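Local coordinates for secreted effector protein SopD (PDB 5CPC) that alters host cell physiology as a Salmonella virulence effector, acting with SopB in membrane fission and macropinosome formation during invasion and contributing to replication in macrophages, at residues N74-L87 / V118-I130. Numbering follows the deposited sequence.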
ATOM      1  N   ASN A  74     -15.079   5.203   7.550  1.00 64.89           N
ATOM      2  CA  ASN A  74     -15.669   4.196   6.648  1.00 62.40           C
ATOM      3  C   ASN A  74     -14.713   2.992   6.489  1.00 59.35           C
ATOM      4  O   ASN A  74     -13.940   2.923   5.526  1.00 57.38           O
ATOM      5  CB  ASN A  74     -16.005   4.879   5.305  1.00 63.53           C
ATOM      6  CG  ASN A  74     -16.528   3.888   4.229  1.00 65.89           C
ATOM      7  OD1 ASN A  74     -17.072   2.827   4.552  1.00 66.12           O
ATOM      8  ND2 ASN A  74     -16.371   4.253   2.943  1.00 66.28           N
ATOM      9  N   VAL A  75     -14.703   2.081   7.454  1.00 56.44           N
ATOM     10  CA  VAL A  75     -13.639   1.059   7.474  1.00 53.24           C
ATOM     11  C   VAL A  75     -14.119  -0.370   7.582  1.00 52.19           C
ATOM     12  O   VAL A  75     -13.322  -1.290   7.849  1.00 50.45           O
ATOM     13  CB  VAL A  75     -12.555   1.340   8.551  1.00 53.28           C
ATOM     14  CG1 VAL A  75     -11.892   2.707   8.276  1.00 53.94           C
ATOM     15  CG2 VAL A  75     -13.145   1.273  10.007  1.00 54.02           C
ATOM     16  N   GLU A  76     -15.413  -0.578   7.356  1.00 51.92           N
ATOM     17  CA  GLU A  76     -15.971  -1.884   7.593  1.00 52.15           C
ATOM     18  C   GLU A  76     -15.377  -2.837   6.526  1.00 50.57           C
ATOM     19  O   GLU A  76     -14.822  -3.866   6.848  1.00 51.52           O
ATOM     20  CB  GLU A  76     -17.602  -1.855   7.586  1.00 52.75           C
ATOM     21  N   ASP A  77     -15.468  -2.466   5.270  1.00 50.69           N
ATOM     22  CA  ASP A  77     -14.854  -3.242   4.165  1.00 50.47           C
ATOM     23  C   ASP A  77     -13.367  -3.478   4.295  1.00 49.10           C
ATOM     24  O   ASP A  77     -12.941  -4.648   4.255  1.00 47.84           O
ATOM     25  CB  ASP A  77     -15.250  -2.674   2.820  1.00 51.47           C
ATOM     26  CG  ASP A  77     -16.761  -2.552   2.701  1.00 55.85           C
ATOM     27  OD1 ASP A  77     -17.438  -3.502   2.254  1.00 59.75           O
ATOM     28  OD2 ASP A  77     -17.285  -1.507   3.115  1.00 60.10           O
ATOM     29  N   ILE A  78     -12.577  -2.419   4.547  1.00 47.81           N
ATOM     30  CA  ILE A  78     -11.134  -2.625   4.665  1.00 45.59           C
ATOM     31  C   ILE A  78     -10.769  -3.536   5.851  1.00 46.16           C
ATOM     32  O   ILE A  78      -9.927  -4.419   5.695  1.00 46.33           O
ATOM     33  CB  ILE A  78     -10.283  -1.261   4.641  1.00 46.26           C
ATOM     34  CG1 ILE A  78      -8.848  -1.518   4.147  1.00 44.32           C
ATOM     35  CG2 ILE A  78     -10.357  -0.491   5.994  1.00 44.11           C
ATOM     36  CD1 ILE A  78      -7.947  -0.232   4.110  1.00 45.86           C
ATOM     37  N   ASN A  79     -11.396  -3.371   7.019  1.00 45.54           N
ATOM     38  CA  ASN A  79     -11.154  -4.287   8.171  1.00 45.56           C
ATOM     39  C   ASN A  79     -11.500  -5.766   7.954  1.00 44.90           C
ATOM     40  O   ASN A  79     -10.973  -6.654   8.655  1.00 43.38           O
ATOM     41  CB  ASN A  79     -11.864  -3.790   9.459  1.00 47.69           C
ATOM     42  CG  ASN A  79     -11.221  -2.496  10.028  1.00 49.18           C
ATOM     43  OD1 ASN A  79     -10.034  -2.459  10.312  1.00 49.03           O
ATOM     44  ND2 ASN A  79     -12.003  -1.452  10.143  1.00 55.35           N
ATOM     45  N   LYS A  80     -12.370  -6.047   6.988  1.00 45.23           N
ATOM     46  CA  LYS A  80     -12.673  -7.459   6.696  1.00 45.36           C
ATOM     47  C   LYS A  80     -11.440  -8.225   6.375  1.00 44.28           C
ATOM     48  O   LYS A  80     -11.325  -9.343   6.816  1.00 45.77           O
ATOM     49  CB  LYS A  80     -13.683  -7.635   5.573  1.00 45.57           C
ATOM     50  CG  LYS A  80     -15.111  -7.278   5.984  1.00 47.09           C
ATOM     51  CD  LYS A  80     -16.105  -7.506   4.826  1.00 46.92           C
ATOM     52  CE  LYS A  80     -17.450  -6.892   5.161  1.00 46.64           C
ATOM     53  NZ  LYS A  80     -18.465  -7.287   4.113  1.00 51.71           N
ATOM     54  N   ILE A  81     -10.469  -7.583   5.701  1.00 44.32           N
ATOM     55  CA  ILE A  81      -9.331  -8.281   5.203  1.00 43.58           C
ATOM     56  C   ILE A  81      -8.497  -8.783   6.367  1.00 43.75           C
ATOM     57  O   ILE A  81      -8.206  -9.995   6.455  1.00 44.57           O
ATOM     58  CB  ILE A  81      -8.454  -7.444   4.162  1.00 43.36           C
ATOM     59  CG1 ILE A  81      -9.243  -6.829   2.974  1.00 42.35           C
ATOM     60  CG2 ILE A  81      -7.250  -8.245   3.731  1.00 44.68           C
ATOM     61  CD1 ILE A  81     -10.274  -7.684   2.248  1.00 47.25           C
ATOM     62  N   TYR A  82      -8.087  -7.886   7.271  1.00 42.68           N
ATOM     63  CA  TYR A  82      -7.406  -8.370   8.483  1.00 42.11           C
ATOM     64  C   TYR A  82      -8.327  -9.308   9.330  1.00 41.52           C
ATOM     65  O   TYR A  82      -7.852 -10.325   9.828  1.00 41.88           O
ATOM     66  CB  TYR A  82      -6.822  -7.219   9.358  1.00 41.42           C
ATOM     67  CG  TYR A  82      -6.162  -7.701  10.606  1.00 39.57           C
ATOM     68  CD1 TYR A  82      -6.620  -7.257  11.861  1.00 43.96           C
ATOM     69  CD2 TYR A  82      -5.109  -8.632  10.563  1.00 42.11           C
ATOM     70  CE1 TYR A  82      -6.016  -7.703  13.069  1.00 44.17           C
ATOM     71  CE2 TYR A  82      -4.477  -9.117  11.793  1.00 45.61           C
ATOM     72  CZ  TYR A  82      -4.961  -8.624  13.032  1.00 48.13           C
ATOM     73  OH  TYR A  82      -4.437  -9.045  14.222  1.00 48.74           O
ATOM     74  N   ALA A  83      -9.613  -9.018   9.434  1.00 41.45           N
ATOM     75  CA  ALA A  83     -10.550  -9.929  10.253  1.00 44.83           C
ATOM     76  C   ALA A  83     -10.569 -11.373   9.692  1.00 45.71           C
ATOM     77  O   ALA A  83     -10.494 -12.403  10.436  1.00 46.32           O
ATOM     78  CB  ALA A  83     -11.946  -9.379  10.272  1.00 43.76           C
ATOM     79  N   PHE A  84     -10.592 -11.448   8.362  1.00 45.71           N
ATOM     80  CA  PHE A  84     -10.517 -12.766   7.696  1.00 45.45           C
ATOM     81  C   PHE A  84      -9.224 -13.500   8.062  1.00 45.05           C
ATOM     82  O   PHE A  84      -9.220 -14.726   8.245  1.00 44.24           O
ATOM     83  CB  PHE A  84     -10.723 -12.618   6.183  1.00 45.82           C
ATOM     84  CG  PHE A  84     -10.923 -13.944   5.449  1.00 49.84           C
ATOM     85  CD1 PHE A  84     -12.024 -14.731   5.692  1.00 48.73           C
ATOM     86  CD2 PHE A  84      -9.963 -14.393   4.528  1.00 51.83           C
ATOM     87  CE1 PHE A  84     -12.208 -15.953   5.037  1.00 54.04           C
ATOM     88  CE2 PHE A  84     -10.137 -15.631   3.842  1.00 57.17           C
ATOM     89  CZ  PHE A  84     -11.257 -16.411   4.103  1.00 53.53           C
ATOM     90  N   LYS A  85      -8.134 -12.749   8.172  1.00 44.15           N
ATOM     91  CA  LYS A  85      -6.859 -13.282   8.605  1.00 46.51           C
ATOM     92  C   LYS A  85      -7.044 -13.798  10.051  1.00 47.06           C
ATOM     93  O   LYS A  85      -6.630 -14.955  10.400  1.00 48.86           O
ATOM     94  CB  LYS A  85      -5.766 -12.177   8.508  1.00 46.41           C
ATOM     95  CG  LYS A  85      -4.321 -12.625   8.209  1.00 50.17           C
ATOM     96  CD  LYS A  85      -3.670 -13.551   9.258  1.00 55.37           C
ATOM     97  CE  LYS A  85      -3.499 -15.022   8.729  1.00 57.78           C
ATOM     98  NZ  LYS A  85      -3.646 -16.181   9.746  1.00 59.85           N
ATOM     99  N   ARG A  86      -7.765 -13.026  10.873  1.00 46.44           N
ATOM    100  CA  ARG A  86      -7.938 -13.488  12.257  1.00 47.49           C
ATOM    101  C   ARG A  86      -8.729 -14.766  12.261  1.00 46.76           C
ATOM    102  O   ARG A  86      -8.463 -15.669  13.068  1.00 48.04           O
ATOM    103  CB  ARG A  86      -8.558 -12.442  13.226  1.00 46.27           C
ATOM    104  CG  ARG A  86      -7.724 -11.146  13.409  1.00 47.70           C
ATOM    105  CD  ARG A  86      -8.245 -10.280  14.634  1.00 41.39           C
ATOM    106  NE  ARG A  86      -9.658  -9.868  14.572  1.00 43.23           N
ATOM    107  CZ  ARG A  86     -10.147  -8.877  13.834  1.00 41.53           C
ATOM    108  NH1 ARG A  86      -9.353  -8.169  13.048  1.00 41.30           N
ATOM    109  NH2 ARG A  86     -11.438  -8.583  13.876  1.00 42.68           N
ATOM    110  N   LEU A  87      -9.733 -14.839  11.405  1.00 46.29           N
ATOM    111  CA  LEU A  87     -10.524 -16.107  11.287  1.00 47.65           C
ATOM    112  C   LEU A  87      -9.615 -17.255  10.926  1.00 47.37           C
ATOM    113  O   LEU A  87      -9.559 -18.258  11.618  1.00 49.28           O
ATOM    114  CB  LEU A  87     -11.629 -15.993  10.227  1.00 46.07           C
ATOM    115  CG  LEU A  87     -12.781 -17.012  10.215  1.00 50.14           C
ATOM    116  CD1 LEU A  87     -13.373 -17.305  11.658  1.00 47.04           C
ATOM    117  CD2 LEU A  87     -13.922 -16.532   9.271  1.00 47.62           C
ATOM    118  N   VAL A 118     -18.549 -18.485   0.005  1.00 70.56           N
ATOM    119  CA  VAL A 118     -18.254 -17.042   0.059  1.00 68.83           C
ATOM    120  C   VAL A 118     -18.973 -16.532   1.268  1.00 68.33           C
ATOM    121  O   VAL A 118     -20.204 -16.425   1.299  1.00 70.11           O
ATOM    122  CB  VAL A 118     -18.683 -16.219  -1.186  1.00 69.56           C
ATOM    123  CG1 VAL A 118     -18.460 -17.022  -2.471  1.00 70.30           C
ATOM    124  CG2 VAL A 118     -20.133 -15.775  -1.087  1.00 71.55           C
ATOM    125  N   ILE A 119     -18.169 -16.250   2.270  1.00 66.06           N
ATOM    126  CA  ILE A 119     -18.628 -15.932   3.588  1.00 64.91           C
ATOM    127  C   ILE A 119     -18.998 -14.436   3.649  1.00 63.33           C
ATOM    128  O   ILE A 119     -19.848 -14.053   4.413  1.00 63.33           O
ATOM    129  CB  ILE A 119     -17.522 -16.460   4.593  1.00 64.07           C
ATOM    130  CG1 ILE A 119     -18.099 -17.506   5.543  1.00 66.81           C
ATOM    131  CG2 ILE A 119     -16.567 -15.385   5.156  1.00 60.06           C
ATOM    132  CD1 ILE A 119     -17.160 -17.875   6.730  1.00 71.68           C
ATOM    133  N   SER A 120     -18.387 -13.609   2.793  1.00 62.52           N
ATOM    134  CA  SER A 120     -18.577 -12.144   2.798  1.00 61.33           C
ATOM    135  C   SER A 120     -17.860 -11.574   1.583  1.00 61.83           C
ATOM    136  O   SER A 120     -17.002 -12.262   0.995  1.00 61.18           O
ATOM    137  CB  SER A 120     -17.970 -11.529   4.087  1.00 59.90           C
ATOM    138  OG  SER A 120     -18.370 -10.183   4.280  1.00 57.31           O
ATOM    139  N   GLN A 121     -18.191 -10.336   1.210  1.00 61.73           N
ATOM    140  CA  GLN A 121     -17.536  -9.664   0.083  1.00 62.61           C
ATOM    141  C   GLN A 121     -17.260  -8.209   0.407  1.00 62.42           C
ATOM    142  O   GLN A 121     -17.890  -7.651   1.318  1.00 62.48           O
ATOM    143  CB  GLN A 121     -18.430  -9.672  -1.116  1.00 63.98           C
ATOM    144  CG  GLN A 121     -19.225 -10.951  -1.277  1.00 67.46           C
ATOM    145  CD  GLN A 121     -19.888 -11.042  -2.629  1.00 68.93           C
ATOM    146  OE1 GLN A 121     -20.658 -11.949  -2.881  1.00 72.17           O
ATOM    147  NE2 GLN A 121     -19.567 -10.107  -3.514  1.00 70.11           N
ATOM    148  N   SER A 122     -16.350  -7.583  -0.343  1.00 61.51           N
ATOM    149  CA  SER A 122     -16.222  -6.132  -0.271  1.00 61.46           C
ATOM    150  C   SER A 122     -15.905  -5.490  -1.604  1.00 61.28           C
ATOM    151  O   SER A 122     -15.043  -6.000  -2.337  1.00 60.51           O
ATOM    152  CB  SER A 122     -15.205  -5.773   0.800  1.00 60.86           C
ATOM    153  OG  SER A 122     -15.764  -6.075   2.082  1.00 62.99           O
ATOM    154  N   ASN A 123     -16.648  -4.424  -1.940  1.00 61.23           N
ATOM    155  CA  ASN A 123     -16.361  -3.605  -3.116  1.00 61.98           C
ATOM    156  C   ASN A 123     -15.014  -2.970  -2.820  1.00 58.96           C
ATOM    157  O   ASN A 123     -14.736  -2.541  -1.671  1.00 56.71           O
ATOM    158  CB  ASN A 123     -17.316  -2.407  -3.315  1.00 64.81           C
ATOM    159  CG  ASN A 123     -18.709  -2.796  -3.627  1.00 72.11           C
ATOM    160  OD1 ASN A 123     -18.979  -3.812  -4.284  1.00 81.60           O
ATOM    161  ND2 ASN A 123     -19.646  -1.985  -3.150  1.00 80.44           N
ATOM    162  N   ILE A 124     -14.199  -2.882  -3.855  1.00 56.65           N
ATOM    163  CA  ILE A 124     -12.879  -2.250  -3.752  1.00 54.37           C
ATOM    164  C   ILE A 124     -12.992  -0.723  -3.591  1.00 53.87           C
ATOM    165  O   ILE A 124     -12.163  -0.087  -2.955  1.00 53.53           O
ATOM    166  CB  ILE A 124     -11.989  -2.623  -4.985  1.00 54.21           C
ATOM    167  CG1 ILE A 124     -10.634  -1.906  -4.901  1.00 52.21           C
ATOM    168  CG2 ILE A 124     -12.748  -2.331  -6.301  1.00 53.63           C
ATOM    169  CD1 ILE A 124      -9.445  -2.731  -5.333  1.00 53.98           C
ATOM    170  N   LYS A 125     -14.012  -0.133  -4.179  1.00 54.83           N
ATOM    171  CA  LYS A 125     -14.270   1.270  -3.959  1.00 56.85           C
ATOM    172  C   LYS A 125     -14.683   1.597  -2.519  1.00 57.40           C
ATOM    173  O   LYS A 125     -14.386   2.682  -2.054  1.00 58.02           O
ATOM    174  CB  LYS A 125     -15.294   1.763  -4.941  1.00 58.98           C
ATOM    175  CG  LYS A 125     -14.803   1.542  -6.365  1.00 61.57           C
ATOM    176  CD  LYS A 125     -15.828   2.022  -7.386  1.00 63.82           C
ATOM    177  CE  LYS A 125     -15.517   1.438  -8.750  1.00 61.85           C
ATOM    178  NZ  LYS A 125     -16.386   2.114  -9.716  1.00 66.49           N
ATOM    179  N   ASP A 126     -15.349   0.664  -1.833  1.00 56.86           N
ATOM    180  CA  ASP A 126     -15.646   0.813  -0.415  1.00 57.94           C
ATOM    181  C   ASP A 126     -14.407   0.608   0.448  1.00 56.89           C
ATOM    182  O   ASP A 126     -14.189   1.394   1.356  1.00 58.28           O
ATOM    183  CB  ASP A 126     -16.803  -0.109   0.039  1.00 58.21           C
ATOM    184  CG  ASP A 126     -18.154   0.261  -0.607  1.00 60.99           C
ATOM    185  OD1 ASP A 126     -18.258   1.367  -1.166  1.00 63.60           O
ATOM    186  OD2 ASP A 126     -19.106  -0.561  -0.548  1.00 65.08           O
ATOM    187  N   ILE A 127     -13.575  -0.394   0.142  1.00 55.63           N
ATOM    188  CA  ILE A 127     -12.284  -0.592   0.821  1.00 53.73           C
ATOM    189  C   ILE A 127     -11.398   0.636   0.696  1.00 54.00           C
ATOM    190  O   ILE A 127     -10.743   1.019   1.649  1.00 53.27           O
ATOM    191  CB  ILE A 127     -11.471  -1.768   0.230  1.00 53.68           C
ATOM    192  CG1 ILE A 127     -11.851  -3.073   0.873  1.00 52.95           C
ATOM    193  CG2 ILE A 127      -9.945  -1.561   0.475  1.00 51.50           C
ATOM    194  CD1 ILE A 127     -11.488  -4.283   0.063  1.00 56.18           C
ATOM    195  N   LEU A 128     -11.359   1.230  -0.496  1.00 54.55           N
ATOM    196  CA  LEU A 128     -10.532   2.403  -0.737  1.00 55.24           C
ATOM    197  C   LEU A 128     -11.134   3.724  -0.232  1.00 55.85           C
ATOM    198  O   LEU A 128     -10.467   4.767  -0.279  1.00 55.59           O
ATOM    199  CB  LEU A 128     -10.173   2.549  -2.245  1.00 55.34           C
ATOM    200  CG  LEU A 128      -9.256   1.462  -2.843  1.00 56.79           C
ATOM    201  CD1 LEU A 128      -8.956   1.765  -4.290  1.00 55.79           C
ATOM    202  CD2 LEU A 128      -7.970   1.301  -2.009  1.00 53.97           C
ATOM    203  N   ASN A 129     -12.402   3.696   0.182  1.00 57.57           N
ATOM    204  CA  ASN A 129     -13.131   4.921   0.555  1.00 58.01           C
ATOM    205  C   ASN A 129     -13.124   5.881  -0.592  1.00 59.26           C
ATOM    206  O   ASN A 129     -12.868   7.079  -0.427  1.00 59.95           O
ATOM    207  CB  ASN A 129     -12.561   5.597   1.814  1.00 57.04           C
ATOM    208  CG  ASN A 129     -13.537   6.613   2.431  1.00 57.71           C
ATOM    209  OD1 ASN A 129     -14.749   6.392   2.470  1.00 60.00           O
ATOM    210  ND2 ASN A 129     -13.009   7.734   2.884  1.00 50.76           N
ATOM    211  N   ILE A 130     -13.416   5.363  -1.772  1.00 60.46           N
ATOM    212  CA  ILE A 130     -13.483   6.229  -2.933  1.00 63.17           C
ATOM    213  C   ILE A 130     -14.884   6.451  -3.509  1.00 67.03           C
ATOM    214  O   ILE A 130     -15.779   5.613  -3.422  1.00 67.37           O
ATOM    215  CB  ILE A 130     -12.433   5.855  -4.016  1.00 62.08           C
ATOM    216  CG1 ILE A 130     -12.634   4.424  -4.560  1.00 61.73           C
ATOM    217  CG2 ILE A 130     -11.013   6.026  -3.433  1.00 59.01           C
ATOM    218  CD1 ILE A 130     -12.145   4.221  -6.070  1.00 62.48           C
TER
HETATM  219  O   HOH W   1     -13.569  -0.001   4.075  1.00 23.68           O
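Lys80, Asp77 and Ile78 meet Ser120, Ser122 and Ile127 where helix 76-87 packs on strand 118-123, an outermost strand of a three-stranded antiparallel meander, and on the short helix 124-127 after it; helix and strand axes run at 132°, 8.3 Å apart at closest approach. The extended chain of Lys80 reaches across to the strand, roughly perpendicular to it, and NZ donates to Gln121 O at 2.9 Å and also to Ser120 OG, so one ammonium group grips two successive residues. Ser122 OG lies 3.1 Å from Asp77 OD1, but Gln121 O competes for its proton. The carboxylate of Asp77 also rests on Asp126 CB, and its OD2 comes within 4.2 Å of Asp126 OD2, a like-charge approach that may raise the proton affinity of either group.

Apolar packing centres on Ile127. Its CG2 touches Ile78 CG1 at 3.8 Å, the side chains crossing at about a right angle, while its CD1 meets Ile81 CD1. Toward the other helix end, Phe84 and Leu87 lean more loosely on Ile119.

A water accepts from Ile78 N near the carbonyls of Asn74 and Asp126. Asn129, closing the short helix in a Schellman motif, gives ND2 to Ser258 O; its OD1 receives Asn74 ND2 at 2.7 Å, nearly straight at the N-H (164°). OD1 lies close to the Asn74 amide plane, whereas ND2 is tilted from the Asn129 carbonyl plane, the two amides being steeply turned against each other.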